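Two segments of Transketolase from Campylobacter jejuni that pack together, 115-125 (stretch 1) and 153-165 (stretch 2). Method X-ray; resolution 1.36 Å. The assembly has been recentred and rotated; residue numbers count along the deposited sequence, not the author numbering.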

ATOM      1  N   PRO A 115      -5.623   7.296   9.189  1.00 11.19           N
ATOM      2  CA  PRO A 115      -5.706   6.792   7.806  1.00 10.02           C
ATOM      3  C   PRO A 115      -6.940   5.888   7.713  1.00  9.40           C
ATOM      4  O   PRO A 115      -7.107   4.970   8.523  1.00  8.93           O
ATOM      5  N   LEU A 116      -7.828   6.186   6.780  1.00  8.20           N
ATOM      6  CA  LEU A 116      -9.133   5.568   6.751  1.00  7.68           C
ATOM      7  C   LEU A 116      -9.047   4.073   6.463  1.00  6.88           C
ATOM      8  O   LEU A 116      -8.137   3.564   5.770  1.00  7.75           O
ATOM      9  N   GLY A 117     -10.003   3.359   7.022  1.00  6.19           N
ATOM     10  CA  GLY A 117     -10.077   1.920   6.920  1.00  7.39           C
ATOM     11  C   GLY A 117      -9.307   1.183   7.989  1.00  7.97           C
ATOM     12  O   GLY A 117      -9.696   0.100   8.401  1.00  8.04           O
ATOM     13  N   GLN A 118      -8.181   1.736   8.432  1.00  7.57           N
ATOM     14  CA  GLN A 118      -7.301   1.034   9.378  1.00  7.34           C
ATOM     15  C   GLN A 118      -8.068   0.569  10.605  1.00  6.21           C
ATOM     16  O   GLN A 118      -7.946  -0.578  11.042  1.00  6.64           O
ATOM     17  N   GLY A 119      -8.856   1.474  11.167  1.00  6.21           N
ATOM     18  CA  GLY A 119      -9.502   1.214  12.437  1.00  6.09           C
ATOM     19  C   GLY A 119     -10.489   0.055  12.358  1.00  6.57           C
ATOM     20  O   GLY A 119     -10.653  -0.693  13.318  1.00  6.85           O
ATOM     21  N   VAL A 120     -11.185  -0.100  11.237  1.00  6.01           N
ATOM     22  CA  VAL A 120     -12.080  -1.223  11.045  1.00  5.64           C
ATOM     23  C   VAL A 120     -11.291  -2.537  11.110  1.00  5.79           C
ATOM     24  O   VAL A 120     -11.700  -3.476  11.815  1.00  6.24           O
ATOM     25  N   ALA A 121     -10.150  -2.603  10.399  1.00  5.95           N
ATOM     26  CA  ALA A 121      -9.314  -3.790  10.441  1.00  6.25           C
ATOM     27  C   ALA A 121      -8.729  -3.979  11.839  1.00  6.00           C
ATOM     28  O   ALA A 121      -8.584  -5.106  12.305  1.00  6.13           O
ATOM     29  N   ASN A 122      -8.331  -2.897  12.513  1.00  5.90           N
ATOM     30  CA  ASN A 122      -7.823  -3.014  13.890  1.00  5.96           C
ATOM     31  C   ASN A 122      -8.907  -3.613  14.797  1.00  6.13           C
ATOM     32  O   ASN A 122      -8.615  -4.470  15.641  1.00  6.81           O
ATOM     33  N   ALA A 123     -10.148  -3.171  14.617  1.00  6.58           N
ATOM     34  CA  ALA A 123     -11.206  -3.674  15.466  1.00  6.46           C
ATOM     35  C   ALA A 123     -11.455  -5.165  15.230  1.00  6.39           C
ATOM     36  O   ALA A 123     -11.667  -5.929  16.175  1.00  6.84           O
ATOM     37  N   VAL A 124     -11.427  -5.590  13.964  1.00  6.12           N
ATOM     38  CA  VAL A 124     -11.472  -7.023  13.662  1.00  6.63           C
ATOM     39  C   VAL A 124     -10.327  -7.729  14.356  1.00  5.94           C
ATOM     40  O   VAL A 124     -10.492  -8.818  14.919  1.00  6.76           O
ATOM     41  N   GLY A 125      -9.131  -7.111  14.344  1.00  6.31           N
ATOM     42  CA  GLY A 125      -8.018  -7.710  15.027  1.00  6.70           C
ATOM     43  C   GLY A 125      -8.193  -7.827  16.548  1.00  5.76           C
ATOM     44  O   GLY A 125      -7.835  -8.842  17.133  1.00  7.38           O
ATOM     45  N   GLY A 153     -15.716   6.753   4.337  1.00 10.85           N
ATOM     46  CA  GLY A 153     -14.355   6.601   3.911  1.00 11.18           C
ATOM     47  C   GLY A 153     -13.767   5.269   4.318  1.00 11.00           C
ATOM     48  O   GLY A 153     -12.980   4.636   3.573  1.00 12.38           O
ATOM     49  N   ASP A 154     -14.084   4.827   5.530  1.00  9.52           N
ATOM     50  CA  ASP A 154     -13.563   3.573   6.006  1.00  9.36           C
ATOM     51  C   ASP A 154     -14.084   2.424   5.156  1.00  9.14           C
ATOM     52  O   ASP A 154     -13.335   1.502   4.822  1.00 10.28           O
ATOM     53  N   LEU A 155     -15.373   2.435   4.836  1.00  8.87           N
ATOM     54  CA  LEU A 155     -16.002   1.327   4.133  1.00  8.86           C
ATOM     55  C   LEU A 155     -15.703   1.273   2.647  1.00  8.33           C
ATOM     56  O   LEU A 155     -15.860   0.233   2.026  1.00  8.64           O
ATOM     57  N   GLN A 156     -15.209   2.357   2.070  1.00  7.59           N
ATOM     58  CA  GLN A 156     -14.763   2.315   0.668  1.00  7.26           C
ATOM     59  C   GLN A 156     -13.380   1.747   0.529  1.00  7.30           C
ATOM     60  O   GLN A 156     -13.021   1.243  -0.538  1.00  7.40           O
ATOM     61  N   GLU A 157     -12.575   1.853   1.570  1.00  7.11           N
ATOM     62  CA  GLU A 157     -11.195   1.361   1.527  1.00  7.49           C
ATOM     63  C   GLU A 157     -11.161  -0.157   1.438  1.00  7.79           C
ATOM     64  O   GLU A 157     -11.873  -0.852   2.169  1.00  8.12           O
ATOM     65  N   GLY A 158     -10.325  -0.686   0.566  1.00  7.34           N
ATOM     66  CA  GLY A 158     -10.173  -2.145   0.422  1.00  7.27           C
ATOM     67  C   GLY A 158      -9.902  -2.886   1.718  1.00  8.25           C
ATOM     68  O   GLY A 158     -10.395  -4.003   1.922  1.00  7.68           O
ATOM     69  N   ILE A 159      -9.136  -2.267   2.617  1.00  7.39           N
ATOM     70  CA  ILE A 159      -8.763  -2.941   3.873  1.00  7.68           C
ATOM     71  C   ILE A 159     -10.012  -3.296   4.702  1.00  7.69           C
ATOM     72  O   ILE A 159     -10.007  -4.289   5.438  1.00  7.52           O
ATOM     73  N   SER A 160     -11.082  -2.501   4.597  1.00  6.94           N
ATOM     74  CA  SER A 160     -12.280  -2.802   5.356  1.00  6.91           C
ATOM     75  C   SER A 160     -12.935  -4.108   4.873  1.00  7.77           C
ATOM     76  O   SER A 160     -13.336  -4.943   5.680  1.00  7.70           O
ATOM     77  N   TYR A 161     -12.991  -4.296   3.551  1.00  7.12           N
ATOM     78  CA  TYR A 161     -13.575  -5.492   2.983  1.00  7.53           C
ATOM     79  C   TYR A 161     -12.741  -6.725   3.373  1.00  6.80           C
ATOM     80  O   TYR A 161     -13.260  -7.785   3.715  1.00  7.35           O
ATOM     81  N   GLU A 162     -11.416  -6.549   3.344  1.00  6.83           N
ATOM     82  CA  GLU A 162     -10.524  -7.661   3.696  1.00  7.02           C
ATOM     83  C   GLU A 162     -10.738  -8.073   5.113  1.00  6.80           C
ATOM     84  O   GLU A 162     -10.858  -9.264   5.416  1.00  7.62           O
ATOM     85  N   ALA A 163     -10.739  -7.115   6.031  1.00  7.07           N
ATOM     86  CA  ALA A 163     -10.871  -7.467   7.442  1.00  7.21           C
ATOM     87  C   ALA A 163     -12.237  -8.045   7.784  1.00  7.69           C
ATOM     88  O   ALA A 163     -12.355  -8.995   8.558  1.00  7.75           O
ATOM     89  N   CYS A 164     -13.267  -7.466   7.199  1.00  7.21           N
ATOM     90  CA  CYS A 164     -14.615  -7.946   7.468  1.00  7.98           C
ATOM     91  C   CYS A 164     -14.831  -9.349   6.867  1.00  7.68           C
ATOM     92  O   CYS A 164     -15.599 -10.145   7.408  1.00  7.48           O
ATOM     93  N   SER A 165     -14.130  -9.669   5.787  1.00  7.49           N
ATOM     94  CA  SER A 165     -14.138 -11.015   5.253  1.00  7.75           C
ATOM     95  C   SER A 165     -13.684 -11.986   6.336  1.00  8.04           C
ATOM     96  O   SER A 165     -14.350 -12.982   6.616  1.00  8.30           O
TER

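Helices 118-125 and 158-165 run nearly parallel, at 14° with axes 8.2 Å apart at closest approach, and stretch 2 meets stretch 1 first through the end of the helix that precedes 158-165. At Gly153 the absence of a side chain makes room for Leu116 (m, t rotamer): an ideal CB there would lie 2.8 Å from Leu116 CD1. Asp154 follows with its CA-to-CB bond sideways, but chi1 in m brings the carboxylate to the loop ahead of helix 118-125, where Gly117 N donates to Asp154 OD1 at 2.9 Å and a nearly linear 171°. This is the one hydrogen bond across the interface. Leu116 CD2 lies 3.6 Å from the same Asp154 OD1, and Val120 CG2 packs 3.9 Å from Asp154 CB.

Leu155 (m, t) starts away from stretch 1, yet its CD2 reaches within 4.5 Å of Val120 CG2. Glu157, just past the helix end, points toward stretch 1 with chi1 in m placing its CG 3.7 Å from Leu116 O; chi2 is also m. Ile159 (t, t) also points in. Its CG2 lies 3.5 Å from Gly117 C, against backbone where a CB on Gly117 would clash, while its CD1 contacts Ala121 CB and Gln118 NE2, each at 3.9 Å. Ser160 adopts p and turns its hydroxyl back on its own stretch, OG donating to Glu157 O at 2.8 Å; its CB rests 4.3 Å from Val120 CG1.

Small residues allow the helices to close together at Ala163, whose CA is 5.0 Å from Ala121 CA. Its CB lies 3.6 Å from Ala121 CB and 3.9 Å from CG2 of Val124 (t). Beside it, Cys164 (m) sets SG 3.9 Å from CG1 of Val120, also t, extending the apolar contact.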

ATOM      1  CB  PRO A 115      -4.387   6.029   7.634  1.00 10.99           C
ATOM      2  CG  PRO A 115      -3.488   6.666   8.718  1.00 12.74           C
ATOM      3  CD  PRO A 115      -4.394   6.852   9.867  1.00 13.66           C
ATOM      4  CB  LEU A 116     -10.032   6.303   5.740  1.00  7.68           C
ATOM      5  CG  LEU A 116     -10.400   7.746   6.149  1.00  8.66           C
ATOM      6  CD1 LEU A 116     -10.860   8.609   4.968  1.00 10.84           C
ATOM      7  CD2 LEU A 116     -11.473   7.698   7.234  1.00 11.64           C
ATOM      8  CB  GLN A 118      -6.118   1.911   9.863  1.00  7.73           C
ATOM      9  CG  GLN A 118      -5.094   2.340   8.829  1.00  8.32           C
ATOM     10  CD  GLN A 118      -4.362   1.183   8.202  1.00  8.35           C
ATOM     11  OE1 GLN A 118      -3.935   0.247   8.912  1.00  9.68           O
ATOM     12  NE2 GLN A 118      -4.170   1.254   6.865  1.00  8.75           N
ATOM     13  CB  VAL A 120     -12.849  -1.130   9.702  1.00  6.04           C
ATOM     14  CG1 VAL A 120     -13.693  -2.410   9.451  1.00  7.87           C
ATOM     15  CG2 VAL A 120     -13.764   0.128   9.702  1.00  7.61           C
ATOM     16  CB  ALA A 121      -8.207  -3.708   9.367  1.00  6.89           C
ATOM     17  CB  ASN A 122      -7.480  -1.661  14.474  1.00  6.08           C
ATOM     18  CG  ASN A 122      -6.368  -0.926  13.739  1.00  6.64           C
ATOM     19  OD1 ASN A 122      -5.391  -1.538  13.214  1.00  9.01           O
ATOM     20  ND2 ASN A 122      -6.491   0.371  13.728  1.00  5.09           N
ATOM     21  CB  ALA A 123     -12.475  -2.875  15.249  1.00  7.01           C
ATOM     22  CB  VAL A 124     -11.465  -7.262  12.150  1.00  6.00           C
ATOM     23  CG1 VAL A 124     -11.194  -8.755  11.820  1.00  7.12           C
ATOM     24  CG2 VAL A 124     -12.781  -6.781  11.524  1.00  8.08           C
ATOM     25  CB  ASP A 154     -13.941   3.333   7.476  1.00  9.57           C
ATOM     26  CG  ASP A 154     -13.384   4.384   8.412  1.00 10.52           C
ATOM     27  OD1 ASP A 154     -12.147   4.465   8.600  1.00 10.31           O
ATOM     28  OD2 ASP A 154     -14.213   5.195   8.949  1.00 11.66           O
ATOM     29  CB  LEU A 155     -17.502   1.274   4.433  1.00 10.24           C
ATOM     30  CG  LEU A 155     -17.770   0.989   5.930  1.00 10.33           C
ATOM     31  CD1 LEU A 155     -19.239   0.706   6.120  1.00 15.10           C
ATOM     32  CD2 LEU A 155     -16.944  -0.149   6.546  1.00 11.64           C
ATOM     33  CB  GLN A 156     -14.877   3.704   0.028  1.00  7.66           C
ATOM     34  CG  GLN A 156     -16.304   4.131  -0.157  1.00  8.17           C
ATOM     35  CD  GLN A 156     -16.463   5.456  -0.845  1.00  8.10           C
ATOM     36  OE1 GLN A 156     -15.631   5.834  -1.685  1.00 10.20           O
ATOM     37  NE2 GLN A 156     -17.566   6.160  -0.532  1.00  9.47           N
ATOM     38  CB  GLU A 157     -10.432   1.841   2.762  1.00  8.34           C
ATOM     39  CG  GLU A 157     -10.031   3.273   2.659  1.00  8.81           C
ATOM     40  CD  GLU A 157      -8.883   3.530   1.707  1.00  9.89           C
ATOM     41  OE1 GLU A 157      -8.340   2.626   1.009  1.00  8.80           O
ATOM     42  OE2 GLU A 157      -8.473   4.750   1.658  1.00  9.59           O
ATOM     43  CB  ILE A 159      -7.780  -2.117   4.659  1.00  7.69           C
ATOM     44  CG1 ILE A 159      -7.078  -2.946   5.714  1.00  7.58           C
ATOM     45  CG2 ILE A 159      -8.432  -0.838   5.223  1.00  8.51           C
ATOM     46  CD1 ILE A 159      -6.048  -2.154   6.558  1.00  9.27           C
ATOM     47  CB  SER A 160     -13.285  -1.637   5.286  1.00  7.49           C
ATOM     48  OG  SER A 160     -13.898  -1.479   3.999  1.00  9.48           O
ATOM     49  CB  TYR A 161     -13.636  -5.424   1.456  1.00  6.72           C
ATOM     50  CG  TYR A 161     -14.445  -4.320   0.846  1.00  6.90           C
ATOM     51  CD1 TYR A 161     -15.723  -4.562   0.377  1.00  7.40           C
ATOM     52  CD2 TYR A 161     -13.899  -3.067   0.606  1.00  6.86           C
ATOM     53  CE1 TYR A 161     -16.443  -3.564  -0.285  1.00  7.06           C
ATOM     54  CE2 TYR A 161     -14.600  -2.063  -0.027  1.00  6.78           C
ATOM     55  CZ  TYR A 161     -15.870  -2.329  -0.503  1.00  7.24           C
ATOM     56  OH  TYR A 161     -16.537  -1.314  -1.176  1.00  8.28           O
ATOM     57  CB  GLU A 162      -9.065  -7.197   3.572  1.00  7.00           C
ATOM     58  CG  GLU A 162      -8.488  -6.947   2.151  1.00  7.18           C
ATOM     59  CD  GLU A 162      -7.041  -6.501   2.156  1.00  8.25           C
ATOM     60  OE1 GLU A 162      -6.365  -6.541   3.199  1.00  7.97           O
ATOM     61  OE2 GLU A 162      -6.537  -6.073   1.093  1.00  9.23           O
ATOM     62  CB  ALA A 163     -10.599  -6.233   8.314  1.00  8.11           C
ATOM     63  CB  CYS A 164     -15.635  -6.962   6.968  1.00  7.99           C
ATOM     64  SG  CYS A 164     -15.670  -5.435   7.983  1.00 10.39           S
ATOM     65  CB  SER A 165     -13.217 -11.105   4.031  1.00  7.99           C
ATOM     66  OG  SER A 165     -13.450 -12.334   3.321  1.00  8.18           O
TER